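Local coordinates for protein phosphoribosylformylglycinamidine cyclo-ligase (Thermus thermophilus HB8, PDB 5AVM) that probably catalyses the ATP-dependent ring closure of formylglycinamidine ribonucleotide to 5-aminoimidazole ribonucleotide in de novo purine biosynthesis, at residues V55-T60 / L92-E97; F81-H86 / L99-Y104; H86-L91 / A223-F228. All coordinates share one frame; numbering follows the deposited sequence.

Interaction 1: residues V55-T60 / L92-E97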
# COMPACT_ATOMS: atom_id res chain seq x y z
N VAL B 55 -0.82 9.41 -19.10
CA VAL B 55 -1.52 9.64 -17.84
C VAL B 55 -1.01 8.64 -16.82
O VAL B 55 -1.01 7.44 -17.07
CB VAL B 55 -3.05 9.44 -17.99
CG1 VAL B 55 -3.74 9.65 -16.64
CG2 VAL B 55 -3.60 10.38 -19.05
N LEU B 56 -0.56 9.14 -15.67
CA LEU B 56 -0.10 8.24 -14.63
C LEU B 56 -1.30 7.61 -13.95
O LEU B 56 -2.27 8.29 -13.59
CB LEU B 56 0.74 9.00 -13.59
CG LEU B 56 2.09 9.55 -14.05
CD1 LEU B 56 2.80 10.18 -12.87
CD2 LEU B 56 2.94 8.44 -14.65
N VAL B 57 -1.25 6.29 -13.81
CA VAL B 57 -2.29 5.53 -13.16
C VAL B 57 -1.62 4.60 -12.16
O VAL B 57 -0.40 4.45 -12.15
CB VAL B 57 -3.10 4.69 -14.17
CG1 VAL B 57 -3.89 5.59 -15.09
CG2 VAL B 57 -2.17 3.80 -14.98
N ALA B 58 -2.42 3.99 -11.30
CA ALA B 58 -1.87 3.07 -10.32
C ALA B 58 -2.99 2.32 -9.63
O ALA B 58 -4.17 2.69 -9.73
CB ALA B 58 -1.01 3.82 -9.29
N THR B 59 -2.60 1.28 -8.92
CA THR B 59 -3.54 0.45 -8.20
C THR B 59 -2.75 -0.10 -7.01
O THR B 59 -1.52 -0.19 -7.07
CB THR B 59 -4.03 -0.72 -9.11
OG1 THR B 59 -4.94 -1.55 -8.39
CG2 THR B 59 -2.86 -1.56 -9.59
N THR B 60 -3.45 -0.43 -5.93
CA THR B 60 -2.82 -1.02 -4.77
C THR B 60 -3.66 -2.26 -4.44
O THR B 60 -4.89 -2.22 -4.52
CB THR B 60 -2.76 -0.03 -3.57
OG1 THR B 60 -1.85 -0.54 -2.60
CG2 THR B 60 -4.14 0.17 -2.94
N LEU B 92 -4.16 -3.31 -16.32
CA LEU B 92 -4.50 -3.64 -17.70
C LEU B 92 -5.97 -3.36 -17.97
O LEU B 92 -6.36 -3.13 -19.12
CB LEU B 92 -4.20 -5.10 -17.99
CG LEU B 92 -2.72 -5.48 -18.12
CD1 LEU B 92 -2.59 -6.99 -18.25
CD2 LEU B 92 -2.09 -4.77 -19.31
N ALA B 93 -6.79 -3.40 -16.93
CA ALA B 93 -8.22 -3.13 -17.05
C ALA B 93 -8.44 -1.65 -17.37
O ALA B 93 -9.45 -1.28 -17.97
CB ALA B 93 -8.93 -3.49 -15.76
N GLN B 94 -7.50 -0.82 -16.96
CA GLN B 94 -7.57 0.62 -17.21
C GLN B 94 -7.03 0.96 -18.61
O GLN B 94 -7.36 2.00 -19.18
CB GLN B 94 -6.75 1.38 -16.15
CG GLN B 94 -7.22 1.16 -14.72
CD GLN B 94 -6.44 1.99 -13.72
OE1 GLN B 94 -6.27 3.20 -13.89
NE2 GLN B 94 -5.97 1.34 -12.65
N GLY B 95 -6.19 0.07 -19.13
CA GLY B 95 -5.59 0.25 -20.44
C GLY B 95 -4.13 0.64 -20.33
O GLY B 95 -3.51 1.04 -21.31
N ALA B 96 -3.56 0.47 -19.15
CA ALA B 96 -2.18 0.86 -18.92
C ALA B 96 -1.13 -0.24 -18.86
O ALA B 96 -1.45 -1.42 -18.69
CB ALA B 96 -2.10 1.70 -17.64
N GLU B 97 0.13 0.17 -19.00
CA GLU B 97 1.29 -0.71 -18.93
C GLU B 97 2.01 -0.38 -17.62
O GLU B 97 2.02 0.77 -17.18
CB GLU B 97 2.26 -0.45 -20.09
CG GLU B 97 1.75 -0.85 -21.45
CD GLU B 97 2.87 -1.29 -22.36
OE1 GLU B 97 3.34 -2.45 -22.21
OE2 GLU B 97 3.30 -0.48 -23.21
O HOH W 1 -5.54 4.98 -11.68

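Interaction 2: residues F81-H86 / L99-Y104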
# COMPACT_ATOMS: atom_id res chain seq x y z
N PHE B 81 4.14 -13.77 -7.25
CA PHE B 81 3.46 -13.63 -8.53
C PHE B 81 1.98 -13.31 -8.32
O PHE B 81 1.38 -12.57 -9.11
CB PHE B 81 3.63 -14.89 -9.38
CG PHE B 81 5.04 -15.12 -9.86
CD1 PHE B 81 6.04 -15.49 -8.96
CD2 PHE B 81 5.37 -14.93 -11.20
CE1 PHE B 81 7.36 -15.67 -9.39
CE2 PHE B 81 6.68 -15.10 -11.65
CZ PHE B 81 7.68 -15.48 -10.74
N ASP B 82 1.39 -13.86 -7.27
CA ASP B 82 -0.01 -13.61 -6.98
C ASP B 82 -0.27 -12.12 -6.84
O ASP B 82 -1.23 -11.60 -7.39
CB ASP B 82 -0.45 -14.33 -5.70
CG ASP B 82 -0.69 -15.83 -5.92
OD1 ASP B 82 -1.49 -16.18 -6.82
OD2 ASP B 82 -0.09 -16.65 -5.19
N LEU B 83 0.60 -11.43 -6.10
CA LEU B 83 0.45 -9.99 -5.89
C LEU B 83 0.75 -9.15 -7.13
O LEU B 83 -0.06 -8.32 -7.55
CB LEU B 83 1.36 -9.53 -4.74
CG LEU B 83 1.31 -8.04 -4.43
CD1 LEU B 83 -0.13 -7.59 -4.23
CD2 LEU B 83 2.14 -7.78 -3.19
N VAL B 84 1.92 -9.37 -7.71
CA VAL B 84 2.36 -8.64 -8.89
C VAL B 84 1.40 -8.84 -10.06
O VAL B 84 0.98 -7.87 -10.70
CB VAL B 84 3.79 -9.06 -9.29
CG1 VAL B 84 4.17 -8.49 -10.64
CG2 VAL B 84 4.76 -8.58 -8.22
N ASN B 85 1.05 -10.09 -10.34
CA ASN B 85 0.14 -10.40 -11.44
C ASN B 85 -1.26 -9.83 -11.23
O ASN B 85 -1.92 -9.43 -12.18
CB ASN B 85 0.06 -11.90 -11.66
CG ASN B 85 1.32 -12.46 -12.27
OD1 ASN B 85 2.28 -11.72 -12.47
ND2 ASN B 85 1.32 -13.75 -12.56
N HIS B 86 -1.71 -9.81 -9.98
CA HIS B 86 -3.02 -9.26 -9.65
C HIS B 86 -2.94 -7.75 -9.85
O HIS B 86 -3.89 -7.12 -10.32
CB HIS B 86 -3.37 -9.60 -8.20
CG HIS B 86 -4.72 -9.11 -7.76
ND1 HIS B 86 -5.47 -9.79 -6.83
CD2 HIS B 86 -5.41 -7.99 -8.05
CE1 HIS B 86 -6.57 -9.10 -6.56
NE2 HIS B 86 -6.55 -8.00 -7.29
N LEU B 99 4.89 0.51 -14.84
CA LEU B 99 6.10 1.33 -14.78
C LEU B 99 7.03 0.88 -13.64
O LEU B 99 8.26 0.91 -13.79
CB LEU B 99 5.75 2.82 -14.58
CG LEU B 99 5.33 3.66 -15.79
CD1 LEU B 99 4.96 5.07 -15.33
CD2 LEU B 99 6.46 3.71 -16.81
N PHE B 100 6.46 0.46 -12.52
CA PHE B 100 7.25 -0.01 -11.39
C PHE B 100 6.36 -0.47 -10.23
O PHE B 100 5.21 -0.04 -10.12
CB PHE B 100 8.24 1.07 -10.92
CG PHE B 100 7.60 2.37 -10.51
CD1 PHE B 100 6.98 2.50 -9.27
CD2 PHE B 100 7.64 3.48 -11.36
CE1 PHE B 100 6.42 3.71 -8.87
CE2 PHE B 100 7.08 4.69 -10.97
CZ PHE B 100 6.47 4.81 -9.72
N PHE B 101 6.90 -1.35 -9.39
CA PHE B 101 6.18 -1.91 -8.25
C PHE B 101 6.94 -1.70 -6.93
O PHE B 101 8.15 -1.54 -6.93
CB PHE B 101 5.99 -3.42 -8.51
CG PHE B 101 5.35 -4.19 -7.38
CD1 PHE B 101 3.98 -4.12 -7.15
CD2 PHE B 101 6.12 -5.00 -6.55
CE1 PHE B 101 3.39 -4.85 -6.12
CE2 PHE B 101 5.54 -5.73 -5.52
CZ PHE B 101 4.17 -5.66 -5.30
N LEU B 102 6.21 -1.67 -5.82
CA LEU B 102 6.82 -1.56 -4.49
C LEU B 102 5.80 -2.17 -3.52
O LEU B 102 4.59 -2.10 -3.77
CB LEU B 102 7.18 -0.11 -4.13
CG LEU B 102 6.21 1.03 -3.88
CD1 LEU B 102 6.98 2.13 -3.17
CD2 LEU B 102 5.61 1.56 -5.18
N ASP B 103 6.28 -2.77 -2.43
CA ASP B 103 5.38 -3.46 -1.50
C ASP B 103 5.49 -3.17 -0.01
O ASP B 103 6.49 -2.65 0.48
CB ASP B 103 5.54 -4.96 -1.71
CG ASP B 103 7.00 -5.39 -1.70
OD1 ASP B 103 7.71 -5.06 -0.73
OD2 ASP B 103 7.43 -6.06 -2.67
N TYR B 104 4.44 -3.55 0.72
CA TYR B 104 4.36 -3.38 2.17
C TYR B 104 3.99 -4.69 2.86
O TYR B 104 2.81 -5.03 2.95
CB TYR B 104 3.29 -2.35 2.53
CG TYR B 104 3.39 -1.85 3.94
CD1 TYR B 104 4.41 -0.97 4.31
CD2 TYR B 104 2.48 -2.25 4.92
CE1 TYR B 104 4.51 -0.48 5.61
CE2 TYR B 104 2.57 -1.77 6.23
CZ TYR B 104 3.60 -0.89 6.57
OH TYR B 104 3.71 -0.39 7.85

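Interaction 3: residues H86-L91 / A223-F228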
# COMPACT_ATOMS: atom_id res chain seq x y z
N HIS B 86 -1.71 -9.81 -9.98
CA HIS B 86 -3.02 -9.26 -9.65
C HIS B 86 -2.94 -7.75 -9.85
O HIS B 86 -3.89 -7.12 -10.32
CB HIS B 86 -3.37 -9.60 -8.20
CG HIS B 86 -4.72 -9.11 -7.76
ND1 HIS B 86 -5.47 -9.79 -6.83
CD2 HIS B 86 -5.41 -7.99 -8.05
CE1 HIS B 86 -6.57 -9.10 -6.56
NE2 HIS B 86 -6.55 -8.00 -7.29
N SER B 87 -1.79 -7.18 -9.51
CA SER B 87 -1.55 -5.74 -9.65
C SER B 87 -1.48 -5.36 -11.13
O SER B 87 -2.01 -4.33 -11.55
CB SER B 87 -0.24 -5.34 -8.95
OG SER B 87 -0.28 -5.61 -7.55
N VAL B 88 -0.81 -6.19 -11.92
CA VAL B 88 -0.68 -5.94 -13.35
C VAL B 88 -2.05 -5.93 -14.03
O VAL B 88 -2.32 -5.08 -14.87
CB VAL B 88 0.24 -7.01 -14.01
CG1 VAL B 88 0.17 -6.90 -15.53
CG2 VAL B 88 1.67 -6.83 -13.55
N ASN B 89 -2.91 -6.87 -13.66
CA ASN B 89 -4.24 -6.97 -14.26
C ASN B 89 -5.17 -5.82 -13.92
O ASN B 89 -5.92 -5.38 -14.78
CB ASN B 89 -4.91 -8.29 -13.89
CG ASN B 89 -4.27 -9.50 -14.58
OD1 ASN B 89 -3.34 -9.36 -15.38
ND2 ASN B 89 -4.77 -10.69 -14.26
N ASP B 90 -5.14 -5.35 -12.68
CA ASP B 90 -6.01 -4.24 -12.29
C ASP B 90 -5.67 -2.99 -13.11
O ASP B 90 -6.51 -2.11 -13.31
CB ASP B 90 -5.86 -3.94 -10.79
CG ASP B 90 -6.90 -4.67 -9.95
OD1 ASP B 90 -7.57 -5.58 -10.49
OD2 ASP B 90 -7.04 -4.34 -8.76
N LEU B 91 -4.42 -2.94 -13.58
CA LEU B 91 -3.94 -1.83 -14.38
C LEU B 91 -4.30 -2.06 -15.85
O LEU B 91 -4.71 -1.14 -16.54
CB LEU B 91 -2.42 -1.67 -14.21
CG LEU B 91 -1.91 -0.30 -13.75
CD1 LEU B 91 -2.45 0.02 -12.36
CD2 LEU B 91 -0.40 -0.30 -13.72
N ALA B 223 -1.22 -13.35 -15.07
CA ALA B 223 -1.09 -12.01 -15.64
C ALA B 223 -1.44 -12.04 -17.13
O ALA B 223 -1.07 -12.98 -17.83
CB ALA B 223 0.33 -11.50 -15.46
N TYR B 224 -2.12 -11.00 -17.60
CA TYR B 224 -2.51 -10.92 -19.00
C TYR B 224 -1.79 -9.81 -19.76
O TYR B 224 -2.30 -9.30 -20.76
CB TYR B 224 -4.02 -10.72 -19.10
CG TYR B 224 -4.77 -11.86 -18.46
CD1 TYR B 224 -4.73 -13.14 -19.01
CD2 TYR B 224 -5.45 -11.68 -17.26
CE1 TYR B 224 -5.34 -14.22 -18.37
CE2 TYR B 224 -6.05 -12.74 -16.61
CZ TYR B 224 -5.99 -14.01 -17.17
OH TYR B 224 -6.58 -15.05 -16.51
N LEU B 225 -0.60 -9.44 -19.28
CA LEU B 225 0.17 -8.38 -19.93
C LEU B 225 0.57 -8.81 -21.34
O LEU B 225 0.40 -8.06 -22.31
CB LEU B 225 1.41 -8.04 -19.08
CG LEU B 225 2.29 -6.84 -19.50
CD1 LEU B 225 1.44 -5.61 -19.73
CD2 LEU B 225 3.34 -6.58 -18.43
N LYS B 226 1.10 -10.03 -21.46
CA LYS B 226 1.52 -10.56 -22.76
C LYS B 226 0.34 -10.50 -23.73
O LYS B 226 0.49 -10.08 -24.88
CB LYS B 226 2.04 -11.99 -22.56
CG LYS B 226 3.11 -12.06 -21.46
CD LYS B 226 3.63 -13.47 -21.17
CE LYS B 226 4.59 -13.98 -22.24
NZ LYS B 226 5.13 -15.34 -21.90
N GLU B 227 -0.83 -10.92 -23.27
CA GLU B 227 -2.04 -10.89 -24.09
C GLU B 227 -2.27 -9.49 -24.64
O GLU B 227 -2.14 -9.26 -25.84
CB GLU B 227 -3.26 -11.29 -23.26
CG GLU B 227 -3.66 -12.74 -23.36
CD GLU B 227 -2.77 -13.68 -22.60
OE1 GLU B 227 -1.93 -13.20 -21.81
OE2 GLU B 227 -2.93 -14.91 -22.78
N PHE B 228 -2.62 -8.57 -23.74
CA PHE B 228 -2.89 -7.18 -24.09
C PHE B 228 -1.90 -6.58 -25.07
O PHE B 228 -2.29 -5.91 -26.02
CB PHE B 228 -2.93 -6.32 -22.82
CG PHE B 228 -4.25 -6.36 -22.11
CD1 PHE B 228 -4.68 -7.52 -21.47
CD2 PHE B 228 -5.11 -5.26 -22.14
CE1 PHE B 228 -5.95 -7.59 -20.87
CE2 PHE B 228 -6.38 -5.32 -21.55
CZ PHE B 228 -6.79 -6.49 -20.91

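Interaction 1: residues V55-T60 / L92-E97
The carboxamide of Q94 lies along the side chain of V57, the two running past each other in opposite directions, and its OE1 sits 3.5 Å from V57 CB. The contact lies where a split beta-alpha-beta crossover of the N-terminal domain turns from its helix into its second strand: helix 79-92 ends here and leads into strand 97-107, which runs parallel to strand 54-62 with strand 150-161 between them. The turn is a Schellman motif, with G95 as the residue of positive phi (106°) that follows the helix. Its characteristic bonds are a probable one from A96 N to L91 O and a weak one from G95 N to L92 O, and the reversal delivers Q94 and A96 to the same strand. Q94 reaches it because CG stands anti to its own carbonyl carbon (chi1 -60°) and the chain stays extended beyond CG. V57 is therefore touched by two groups of different character. Its CG1 borders the amide oxygen, whereas its CG2 meets A96 CB at 3.4 Å, tighter than an ordinary van der Waals contact. Both V57 and A96 also lean on V160 of the neighbouring strand, and this small apolar patch is buried. The alternate side chains of strand 54-62 turn the other way: L56 and A58 pack against F100 and L102 of the second subunit. No direct hydrogen bond joins the two segments. Q94 NE2 stays a long 3.7 Å from A58 O, and the polar link is made instead by an ordered water, which bridges the glutamine to the strand backbone: it accepts from A58 N at 3.3 Å and donates to Q94 OE1 at 2.9 Å.

Interaction 2: residues F81-H86 / L99-Y104
An apolar helix-on-sheet contact joins L83 and V84 of helix 79-92 to F101 of strand 97-107, within the alpha-beta layer of the N-terminal domain. The helix belongs to the split beta-alpha-beta crossover that ends in this strand, so it packs back on a sheet to which the strands before and after it both belong. V84 and F101 come nearest in the backbone, their CA atoms 7.8 Å apart, and the phenyl ring fills the interval. It is held out from the strand with CG anti to the backbone N (chi1 175°), which carries its far end to the helix. There the two helix residues use different parts of it. V84 CG2 lies over one face, 4.1 Å from the ring centroid and 14° off the normal, a CH-pi contact displaced toward the rim on the CE2 side. L83 approaches in the ring plane instead: its CD2 is at the edge, and its side chain crosses that of F101 at about a right angle. L122 and C126 of helix 112-129 also touch F101, which thus stands where two helices meet the same sheet. Cutting F101 back to an alanine is likely to open a gap between strand and helices and to leave V84 CG2 without its aromatic face. The neighbouring strand residues serve the opposite surface of the sheet, F100 and L102 packing on A58 and T60 of the second subunit. Just before F101, a classic beta bulge sets L99 and F100 both opposite V157 in the backbone pairing. At the edge of the ring, the closest approach is L83 CD2 to F101 CZ, 3.6 Å, followed by L83 CG to the same CZ at 3.8 Å.

Interaction 3: residues H86-L91 / A223-F228
Helix 79-92 comes within 6.1 Å of the residues leading into helix 225-233, measured between the CA atoms of N89 and A223, and Y224 stands at the N-cap of the second helix. N89 makes the polar link. Y224 N donates to N89 OD1 at 3.0 Å with an N-H...O angle of 157°; the donor lies in the carbonyl plane, on a lone pair, with a C=O...N angle of 136°. The other end of the same amide is engaged too, ND2 donating to R222 O. One side chain thus grips the backbone at both flanks of A223, which fixes the rotation of the amide. The amide and the tyrosine ring are turned only 19° apart, N89 ND2 coming obliquely to within 3.2 Å of Y224 CD2. Y224 OH in turn is bonded to P181 O, anchoring the ring at its far end. At the residue preceding N89 the contact turns apolar: V88 CG1 meets L225 CB at 3.9 Å, the two side chains crossing at about a right angle. L92 continues this surface against Y224, L225 and F228. The arrangement is an asparagine side chain holding the backbone just ahead of a helix N-terminus, and here it ties the N-terminal half of an AIR synthase fold to its C-terminal half.

In the fold
All three contacts are largely buried and share helix 79-92 or the turn that ends it. Interactions 1 and 2 lie within the N-terminal domain and fasten the early turns of the helix and the turn that ends it to one sheet, whose other surface meets the second subunit; L56 CD2 and L99 CD1, 4.0 Å apart, connect them. Interaction 3 joins this helix to the C-terminal half and is touched by no other chain of the assembly. The chemistry follows the place: interaction 2 is purely apolar, interaction 1 adds a water bridge to its small apolar patch, and interaction 3 relies on a direct side-chain-to-backbone hydrogen bond. N85 CG and A223 CB, 3.5 Å apart, connect interactions 2 and 3.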